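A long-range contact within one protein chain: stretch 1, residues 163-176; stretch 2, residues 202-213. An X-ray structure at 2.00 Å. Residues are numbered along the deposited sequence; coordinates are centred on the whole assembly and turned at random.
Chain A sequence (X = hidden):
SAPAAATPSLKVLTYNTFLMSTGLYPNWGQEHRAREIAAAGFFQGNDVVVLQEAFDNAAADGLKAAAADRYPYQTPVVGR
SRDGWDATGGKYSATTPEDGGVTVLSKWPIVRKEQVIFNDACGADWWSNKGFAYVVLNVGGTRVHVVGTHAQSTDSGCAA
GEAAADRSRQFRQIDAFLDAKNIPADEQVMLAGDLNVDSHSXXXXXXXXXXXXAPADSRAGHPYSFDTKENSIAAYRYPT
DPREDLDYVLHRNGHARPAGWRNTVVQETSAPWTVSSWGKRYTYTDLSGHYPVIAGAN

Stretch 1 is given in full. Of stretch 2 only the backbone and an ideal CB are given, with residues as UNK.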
ATOM      1  N   ALA A 163      14.121  -5.833  11.061  1.00 21.12           N
ATOM      2  CA  ALA A 163      12.989  -5.359  10.266  1.00 20.93           C
ATOM      3  C   ALA A 163      12.728  -3.874  10.503  1.00 20.00           C
ATOM      4  O   ALA A 163      12.564  -3.103   9.551  1.00 22.82           O
ATOM      5  CB  ALA A 163      11.738  -6.185  10.581  1.00 20.97           C
ATOM      6  N   ALA A 164      12.672  -3.457  11.770  1.00 19.28           N
ATOM      7  CA  ALA A 164      12.468  -2.045  12.079  1.00 21.42           C
ATOM      8  C   ALA A 164      13.625  -1.193  11.570  1.00 21.44           C
ATOM      9  O   ALA A 164      13.413  -0.084  11.064  1.00 20.75           O
ATOM     10  CB  ALA A 164      12.292  -1.849  13.585  1.00 24.11           C
ATOM     11  N   ALA A 165      14.857  -1.693  11.701  1.00 21.39           N
ATOM     12  CA  ALA A 165      16.004  -0.947  11.191  1.00 24.48           C
ATOM     13  C   ALA A 165      15.897  -0.735   9.686  1.00 22.01           C
ATOM     14  O   ALA A 165      16.212   0.348   9.180  1.00 19.48           O
ATOM     15  CB  ALA A 165      17.303  -1.676  11.535  1.00 19.63           C
ATOM     16  N   ASP A 166      15.467  -1.760   8.951  1.00 20.85           N
ATOM     17  CA  ASP A 166      15.366  -1.606   7.508  1.00 21.17           C
ATOM     18  C   ASP A 166      14.163  -0.759   7.109  1.00 19.03           C
ATOM     19  O   ASP A 166      14.254   0.001   6.139  1.00 19.08           O
ATOM     20  CB  ASP A 166      15.337  -2.975   6.830  1.00 20.87           C
ATOM     21  CG  ASP A 166      16.717  -3.597   6.761  1.00 23.20           C
ATOM     22  OD1 ASP A 166      17.700  -2.856   6.970  1.00 24.14           O
ATOM     23  OD2 ASP A 166      16.826  -4.807   6.507  1.00 23.32           O
ATOM     24  N   ARG A 167      13.042  -0.844   7.840  1.00 18.89           N
ATOM     25  CA  ARG A 167      11.955   0.105   7.589  1.00 18.03           C
ATOM     26  C   ARG A 167      12.452   1.536   7.721  1.00 19.92           C
ATOM     27  O   ARG A 167      12.111   2.402   6.905  1.00 18.45           O
ATOM     28  CB  ARG A 167      10.782  -0.128   8.552  1.00 18.51           C
ATOM     29  CG  ARG A 167       9.891  -1.316   8.209  1.00 21.32           C
ATOM     30  CD  ARG A 167       8.571  -1.288   8.966  1.00 17.40           C
ATOM     31  NE  ARG A 167       8.704  -1.575  10.394  1.00 22.90           N
ATOM     32  CZ  ARG A 167       8.714  -2.794  10.926  1.00 23.61           C
ATOM     33  NH1 ARG A 167       8.626  -3.877  10.150  1.00 17.40           N
ATOM     34  NH2 ARG A 167       8.813  -2.930  12.246  1.00 21.27           N
ATOM     35  N   SER A 168      13.245   1.813   8.760  1.00 18.98           N
ATOM     36  CA  SER A 168      13.771   3.161   8.938  1.00 17.16           C
ATOM     37  C   SER A 168      14.555   3.598   7.708  1.00 18.50           C
ATOM     38  O   SER A 168      14.356   4.702   7.191  1.00 17.41           O
ATOM     39  CB  SER A 168      14.647   3.221  10.193  1.00 18.54           C
ATOM     40  OG  SER A 168      15.269   4.486  10.328  1.00 19.23           O
ATOM     41  N   ARG A 169      15.443   2.728   7.211  1.00 17.80           N
ATOM     42  CA  ARG A 169      16.204   3.061   6.010  1.00 19.22           C
ATOM     43  C   ARG A 169      15.291   3.209   4.793  1.00 17.57           C
ATOM     44  O   ARG A 169      15.540   4.055   3.923  1.00 16.45           O
ATOM     45  CB  ARG A 169      17.278   1.997   5.757  1.00 19.58           C
ATOM     46  CG  ARG A 169      18.450   2.056   6.763  1.00 20.15           C
ATOM     47  CD  ARG A 169      19.057   0.674   7.054  1.00 19.00           C
ATOM     48  NE  ARG A 169      20.222   0.780   7.944  1.00 23.13           N
ATOM     49  CZ  ARG A 169      20.144   0.938   9.267  1.00 26.25           C
ATOM     50  NH1 ARG A 169      18.957   1.000   9.871  1.00 21.34           N
ATOM     51  NH2 ARG A 169      21.253   1.024   9.998  1.00 26.82           N
ATOM     52  N   GLN A 170      14.234   2.397   4.706  1.00 16.50           N
ATOM     53  CA  GLN A 170      13.310   2.529   3.575  1.00 19.94           C
ATOM     54  C   GLN A 170      12.606   3.882   3.591  1.00 20.96           C
ATOM     55  O   GLN A 170      12.486   4.542   2.550  1.00 18.64           O
ATOM     56  CB  GLN A 170      12.287   1.390   3.585  1.00 16.80           C
ATOM     57  CG  GLN A 170      12.915   0.007   3.276  1.00 16.84           C
ATOM     58  CD  GLN A 170      11.906  -1.132   3.326  1.00 18.62           C
ATOM     59  OE1 GLN A 170      10.759  -0.946   3.750  1.00 18.47           O
ATOM     60  NE2 GLN A 170      12.326  -2.321   2.883  1.00 17.57           N
ATOM     61  N   PHE A 171      12.136   4.314   4.765  1.00 16.59           N
ATOM     62  CA  PHE A 171      11.497   5.625   4.854  1.00 18.07           C
ATOM     63  C   PHE A 171      12.486   6.738   4.520  1.00 17.56           C
ATOM     64  O   PHE A 171      12.130   7.716   3.849  1.00 15.49           O
ATOM     65  CB  PHE A 171      10.908   5.845   6.254  1.00 17.90           C
ATOM     66  CG  PHE A 171       9.874   4.823   6.665  1.00 19.51           C
ATOM     67  CD1 PHE A 171       8.901   4.391   5.769  1.00 17.62           C
ATOM     68  CD2 PHE A 171       9.869   4.309   7.968  1.00 17.84           C
ATOM     69  CE1 PHE A 171       7.926   3.444   6.158  1.00 19.36           C
ATOM     70  CE2 PHE A 171       8.907   3.367   8.368  1.00 18.34           C
ATOM     71  CZ  PHE A 171       7.934   2.930   7.451  1.00 19.82           C
ATOM     72  N   ARG A 172      13.741   6.610   4.973  1.00 17.06           N
ATOM     73  CA  ARG A 172      14.726   7.646   4.642  1.00 19.73           C
ATOM     74  C   ARG A 172      15.117   7.607   3.167  1.00 17.51           C
ATOM     75  O   ARG A 172      15.426   8.653   2.580  1.00 19.52           O
ATOM     76  CB  ARG A 172      15.961   7.522   5.539  1.00 17.27           C
ATOM     77  CG  ARG A 172      15.671   7.926   6.985  1.00 21.30           C
ATOM     78  CD  ARG A 172      16.936   8.086   7.832  1.00 18.89           C
ATOM     79  NE  ARG A 172      16.618   7.999   9.252  1.00 20.90           N
ATOM     80  CZ  ARG A 172      17.512   7.884  10.228  1.00 22.58           C
ATOM     81  NH1 ARG A 172      18.817   7.829   9.953  1.00 18.34           N
ATOM     82  NH2 ARG A 172      17.088   7.811  11.486  1.00 20.17           N
ATOM     83  N   GLN A 173      15.095   6.428   2.543  1.00 16.19           N
ATOM     84  CA  GLN A 173      15.347   6.367   1.107  1.00 16.99           C
ATOM     85  C   GLN A 173      14.264   7.107   0.330  1.00 18.33           C
ATOM     86  O   GLN A 173      14.553   7.802  -0.653  1.00 17.63           O
ATOM     87  CB  GLN A 173      15.441   4.911   0.637  1.00 18.03           C
ATOM     88  CG  GLN A 173      15.824   4.800  -0.856  1.00 18.75           C
ATOM     89  CD  GLN A 173      15.767   3.376  -1.416  1.00 18.76           C
ATOM     90  OE1 GLN A 173      15.663   2.399  -0.674  1.00 17.60           O
ATOM     91  NE2 GLN A 173      15.848   3.262  -2.735  1.00 19.27           N
ATOM     92  N   ILE A 174      13.006   6.955   0.754  1.00 17.54           N
ATOM     93  CA  ILE A 174      11.899   7.684   0.140  1.00 16.17           C
ATOM     94  C   ILE A 174      12.086   9.180   0.348  1.00 15.47           C
ATOM     95  O   ILE A 174      11.956   9.981  -0.587  1.00 16.42           O
ATOM     96  CB  ILE A 174      10.559   7.193   0.719  1.00 16.55           C
ATOM     97  CG1 ILE A 174      10.239   5.784   0.214  1.00 15.64           C
ATOM     98  CG2 ILE A 174       9.404   8.185   0.402  1.00 13.91           C
ATOM     99  CD1 ILE A 174       9.180   5.086   1.023  1.00 17.74           C
ATOM    100  N   ASP A 175      12.406   9.575   1.583  1.00 17.27           N
ATOM    101  CA  ASP A 175      12.673  10.979   1.889  1.00 20.97           C
ATOM    102  C   ASP A 175      13.785  11.539   1.006  1.00 18.39           C
ATOM    103  O   ASP A 175      13.666  12.645   0.458  1.00 19.81           O
ATOM    104  CB  ASP A 175      13.026  11.123   3.374  1.00 20.52           C
ATOM    105  CG  ASP A 175      13.517  12.521   3.735  1.00 25.65           C
ATOM    106  OD1 ASP A 175      12.786  13.510   3.497  1.00 20.92           O
ATOM    107  OD2 ASP A 175      14.650  12.619   4.255  1.00 26.50           O
ATOM    108  N   ALA A 176      14.876  10.786   0.848  1.00 20.35           N
ATOM    109  CA  ALA A 176      15.986  11.285   0.043  1.00 20.84           C
ATOM    110  C   ALA A 176      15.590  11.389  -1.424  1.00 21.57           C
ATOM    111  O   ALA A 176      15.949  12.357  -2.109  1.00 21.24           O
ATOM    112  CB  ALA A 176      17.210  10.385   0.228  1.00 21.79           C
ATOM    113  N   UNK A 202       5.904   2.941  19.674  1.00 21.63           N
ATOM    114  CA  UNK A 202       6.905   4.003  19.612  1.00 24.84           C
ATOM    115  C   UNK A 202       7.471   4.187  18.205  1.00 24.25           C
ATOM    116  O   UNK A 202       7.933   5.282  17.864  1.00 22.06           O
ATOM    117  CB  UNK A 202       8.043   3.704  20.590  1.00 24.84           C
ATOM    118  N   UNK A 203       7.460   3.134  17.381  1.00 21.14           N
ATOM    119  CA  UNK A 203       7.972   3.252  16.017  1.00 22.56           C
ATOM    120  C   UNK A 203       7.139   4.210  15.162  1.00 20.36           C
ATOM    121  O   UNK A 203       7.655   4.748  14.177  1.00 21.62           O
ATOM    122  CB  UNK A 203       8.011   1.873  15.356  1.00 22.56           C
ATOM    123  N   UNK A 204       5.876   4.458  15.526  1.00 21.56           N
ATOM    124  CA  UNK A 204       5.075   5.450  14.805  1.00 20.92           C
ATOM    125  C   UNK A 204       5.791   6.793  14.730  1.00 21.05           C
ATOM    126  O   UNK A 204       5.910   7.388  13.654  1.00 19.86           O
ATOM    127  CB  UNK A 204       3.711   5.623  15.477  1.00 20.92           C
ATOM    128  N   UNK A 205       6.294   7.279  15.868  1.00 22.27           N
ATOM    129  CA  UNK A 205       6.968   8.574  15.871  1.00 22.01           C
ATOM    130  C   UNK A 205       8.267   8.542  15.069  1.00 21.32           C
ATOM    131  O   UNK A 205       8.622   9.534  14.425  1.00 21.59           O
ATOM    132  CB  UNK A 205       7.256   9.012  17.308  1.00 22.01           C
ATOM    133  N   UNK A 206       9.008   7.433  15.098  1.00 19.73           N
ATOM    134  CA  UNK A 206      10.230   7.420  14.291  1.00 23.64           C
ATOM    135  C   UNK A 206       9.914   7.315  12.799  1.00 20.97           C
ATOM    136  O   UNK A 206      10.656   7.855  11.971  1.00 21.54           O
ATOM    137  CB  UNK A 206      11.132   6.260  14.716  1.00 23.64           C
ATOM    138  N   UNK A 207       8.813   6.651  12.438  1.00 19.53           N
ATOM    139  CA  UNK A 207       8.380   6.655  11.040  1.00 20.70           C
ATOM    140  C   UNK A 207       8.140   8.080  10.541  1.00 18.98           C
ATOM    141  O   UNK A 207       8.635   8.467   9.473  1.00 19.10           O
ATOM    142  CB  UNK A 207       7.108   5.820  10.875  1.00 20.70           C
ATOM    143  N   UNK A 208       7.389   8.880  11.310  1.00 19.90           N
ATOM    144  CA  UNK A 208       7.146  10.275  10.942  1.00 20.99           C
ATOM    145  C   UNK A 208       8.455  11.026  10.718  1.00 19.54           C
ATOM    146  O   UNK A 208       8.597  11.778   9.750  1.00 19.81           O
ATOM    147  CB  UNK A 208       6.321  10.974  12.025  1.00 20.99           C
ATOM    148  N   UNK A 209       9.416  10.846  11.623  1.00 21.54           N
ATOM    149  CA  UNK A 209      10.686  11.559  11.502  1.00 21.66           C
ATOM    150  C   UNK A 209      11.504  11.042  10.324  1.00 21.06           C
ATOM    151  O   UNK A 209      12.123  11.831   9.602  1.00 18.90           O
ATOM    152  CB  UNK A 209      11.493  11.429  12.795  1.00 21.66           C
ATOM    153  N   UNK A 210      11.510   9.721  10.108  1.00 20.05           N
ATOM    154  CA  UNK A 210      12.298   9.146   9.017  1.00 19.91           C
ATOM    155  C   UNK A 210      11.751   9.542   7.649  1.00 20.44           C
ATOM    156  O   UNK A 210      12.524   9.855   6.735  1.00 19.77           O
ATOM    157  CB  UNK A 210      12.331   7.621   9.139  1.00 19.91           C
ATOM    158  N   UNK A 211      10.427   9.521   7.477  1.00 16.99           N
ATOM    159  CA  UNK A 211       9.817   9.948   6.230  1.00 18.10           C
ATOM    160  C   UNK A 211       9.604  11.436   6.089  1.00 24.67           C
ATOM    161  O   UNK A 211       9.160  11.889   5.026  1.00 21.98           O
ATOM    162  CB  UNK A 211       8.468   9.244   6.065  1.00 18.10           C
ATOM    163  N   UNK A 212       9.926  12.209   7.132  1.00 20.84           N
ATOM    164  CA  UNK A 212       9.627  13.645   7.195  1.00 22.71           C
ATOM    165  C   UNK A 212       8.142  13.906   6.922  1.00 23.17           C
ATOM    166  O   UNK A 212       7.763  14.745   6.098  1.00 20.70           O
ATOM    167  CB  UNK A 212      10.489  14.414   6.192  1.00 22.71           C
ATOM    168  N   UNK A 213       7.295  13.184   7.655  1.00 21.93           N
ATOM    169  CA  UNK A 213       5.858  13.145   7.428  1.00 21.86           C
ATOM    170  C   UNK A 213       5.123  13.933   8.504  1.00 21.29           C
ATOM    171  O   UNK A 213       5.475  13.859   9.681  1.00 23.52           O
ATOM    172  CB  UNK A 213       5.359  11.699   7.394  1.00 21.86           C
TER

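The two helices run in roughly the same direction, their axes 30° apart and 8.1 Å apart at closest approach, and they draw together toward the C-terminal end of stretch 2. Position 202 has nothing of stretch 1 near its CB; it is Ala202.

At position 203 CA-to-CB points toward stretch 1, but its ideal CB has no neighbour within 5.5 Å, so only a long side chain would make contact. The guanidinium of Arg167 lies in that direction and favours an acid, although a long polar amide could also accept from it. The residue is Glu203, extended with chi1 and chi2 both t. Arg167 NE donates to Glu203 OE1 at 2.8 Å and Arg167 NH2 to Glu203 OE2 at 3.0 Å, a two-pronged salt bridge. A water links Ala164 O to Glu203 OE1, donating to both.

Positions 204 and 205, out of reach, are Tyr204 and Ala205. Position 206 points sideways into open space, where small or polar residues would fit; Ser206 turns its OG back to Glu203 O (3.0 Å).

At position 207 the ideal CB is 3.9 Å from Phe171 CE2, so an apolar side chain such as leucine, isoleucine or methionine would suit. Met207 lays its CG over a face of the ring, 3.6 Å from Phe171 CE2, while its end leads away and SD views the ring obliquely.

Positions 208 (away) and 209 (sideways) meet nothing of stretch 1; they are Leu208 and Ala209.

Position 210 points toward stretch 1, its ideal CB 3.7 Å from Phe171 CB and 4.0 Å from Arg172 CG. Space is short, while a hydroxyl and a guanidinium are at hand, so a compact acceptor is expected: aspartate, or asparagine at the cost of the charge. Asp210 serves both groups. Ser168 OG donates to Asp210 OD2 at 2.8 Å, and Arg172 NE forms a salt bridge with Asp210 OD1 at 2.8 Å.

At position 211 the backbone comes close: its CA lies 4.8 Å from Phe171 CA, and its ideal CB would be 4.2 Å from Phe171 CB. A small residue suits this approach, and Gly211 occupies it.

Position 212 has positive phi (53°), which favours glycine, asparagine or aspartate; its ideal CB is 3.7 Å from Asp175 OD1, an unpromising neighbour for another acid. Asp212 is nevertheless present, and a water donates to both Asp175 OD1 (2.6 Å) and Asp212 OD2 (2.7 Å), bridging the like charges.

Position 213 points sideways and tolerates many residues; Leu213 makes no close contact.

Stretch 2, residues 202-213: AEYASMLADGDL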
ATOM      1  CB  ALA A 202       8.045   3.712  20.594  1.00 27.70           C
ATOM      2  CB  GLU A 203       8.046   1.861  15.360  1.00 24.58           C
ATOM      3  CG  GLU A 203       8.722   1.849  13.984  1.00 22.39           C
ATOM      4  CD  GLU A 203       8.804   0.459  13.356  1.00 22.88           C
ATOM      5  OE1 GLU A 203       9.488   0.336  12.323  1.00 20.44           O
ATOM      6  OE2 GLU A 203       8.189  -0.500  13.881  1.00 23.93           O
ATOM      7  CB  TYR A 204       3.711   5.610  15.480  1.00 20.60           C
ATOM      8  CG  TYR A 204       2.874   6.747  14.945  1.00 20.04           C
ATOM      9  CD1 TYR A 204       2.241   6.653  13.708  1.00 20.69           C
ATOM     10  CD2 TYR A 204       2.701   7.918  15.680  1.00 24.52           C
ATOM     11  CE1 TYR A 204       1.456   7.707  13.214  1.00 18.85           C
ATOM     12  CE2 TYR A 204       1.912   8.974  15.196  1.00 21.34           C
ATOM     13  CZ  TYR A 204       1.300   8.861  13.969  1.00 21.20           C
ATOM     14  OH  TYR A 204       0.515   9.901  13.494  1.00 22.38           O
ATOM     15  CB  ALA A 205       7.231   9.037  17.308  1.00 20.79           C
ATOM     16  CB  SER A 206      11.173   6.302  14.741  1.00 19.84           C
ATOM     17  OG  SER A 206      10.574   5.025  14.624  1.00 30.75           O
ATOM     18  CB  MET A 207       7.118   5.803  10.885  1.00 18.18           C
ATOM     19  CG  MET A 207       6.497   5.857   9.497  1.00 22.63           C
ATOM     20  SD  MET A 207       4.894   5.052   9.492  1.00 29.50           S
ATOM     21  CE  MET A 207       3.870   6.369  10.192  1.00 20.27           C
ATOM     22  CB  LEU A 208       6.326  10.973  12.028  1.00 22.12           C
ATOM     23  CG  LEU A 208       4.898  10.492  12.313  1.00 22.81           C
ATOM     24  CD1 LEU A 208       4.319  11.340  13.416  1.00 20.13           C
ATOM     25  CD2 LEU A 208       4.035  10.563  11.039  1.00 18.79           C
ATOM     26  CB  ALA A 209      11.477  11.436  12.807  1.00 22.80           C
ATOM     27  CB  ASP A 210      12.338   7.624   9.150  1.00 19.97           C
ATOM     28  CG  ASP A 210      13.258   7.154  10.283  1.00 21.88           C
ATOM     29  OD1 ASP A 210      14.207   7.893  10.630  1.00 20.88           O
ATOM     30  OD2 ASP A 210      13.018   6.051  10.823  1.00 23.31           O
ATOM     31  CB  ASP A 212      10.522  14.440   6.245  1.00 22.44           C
ATOM     32  CG  ASP A 212      10.603  15.929   6.622  1.00 28.22           C
ATOM     33  OD1 ASP A 212      10.125  16.295   7.718  1.00 26.08           O
ATOM     34  OD2 ASP A 212      11.135  16.728   5.816  1.00 27.35           O
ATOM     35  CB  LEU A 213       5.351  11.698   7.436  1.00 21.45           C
ATOM     36  CG  LEU A 213       6.085  10.736   6.500  1.00 19.86           C
ATOM     37  CD1 LEU A 213       5.787   9.298   6.879  1.00 18.32           C
ATOM     38  CD2 LEU A 213       5.680  11.035   5.057  1.00 23.09           C
TER
HETATM   39  O   HOH W   1      11.492   1.721  11.928  1.00 21.71           O
HETATM   40  O   HOH W   2      13.329  15.816   4.578  1.00 32.02           O
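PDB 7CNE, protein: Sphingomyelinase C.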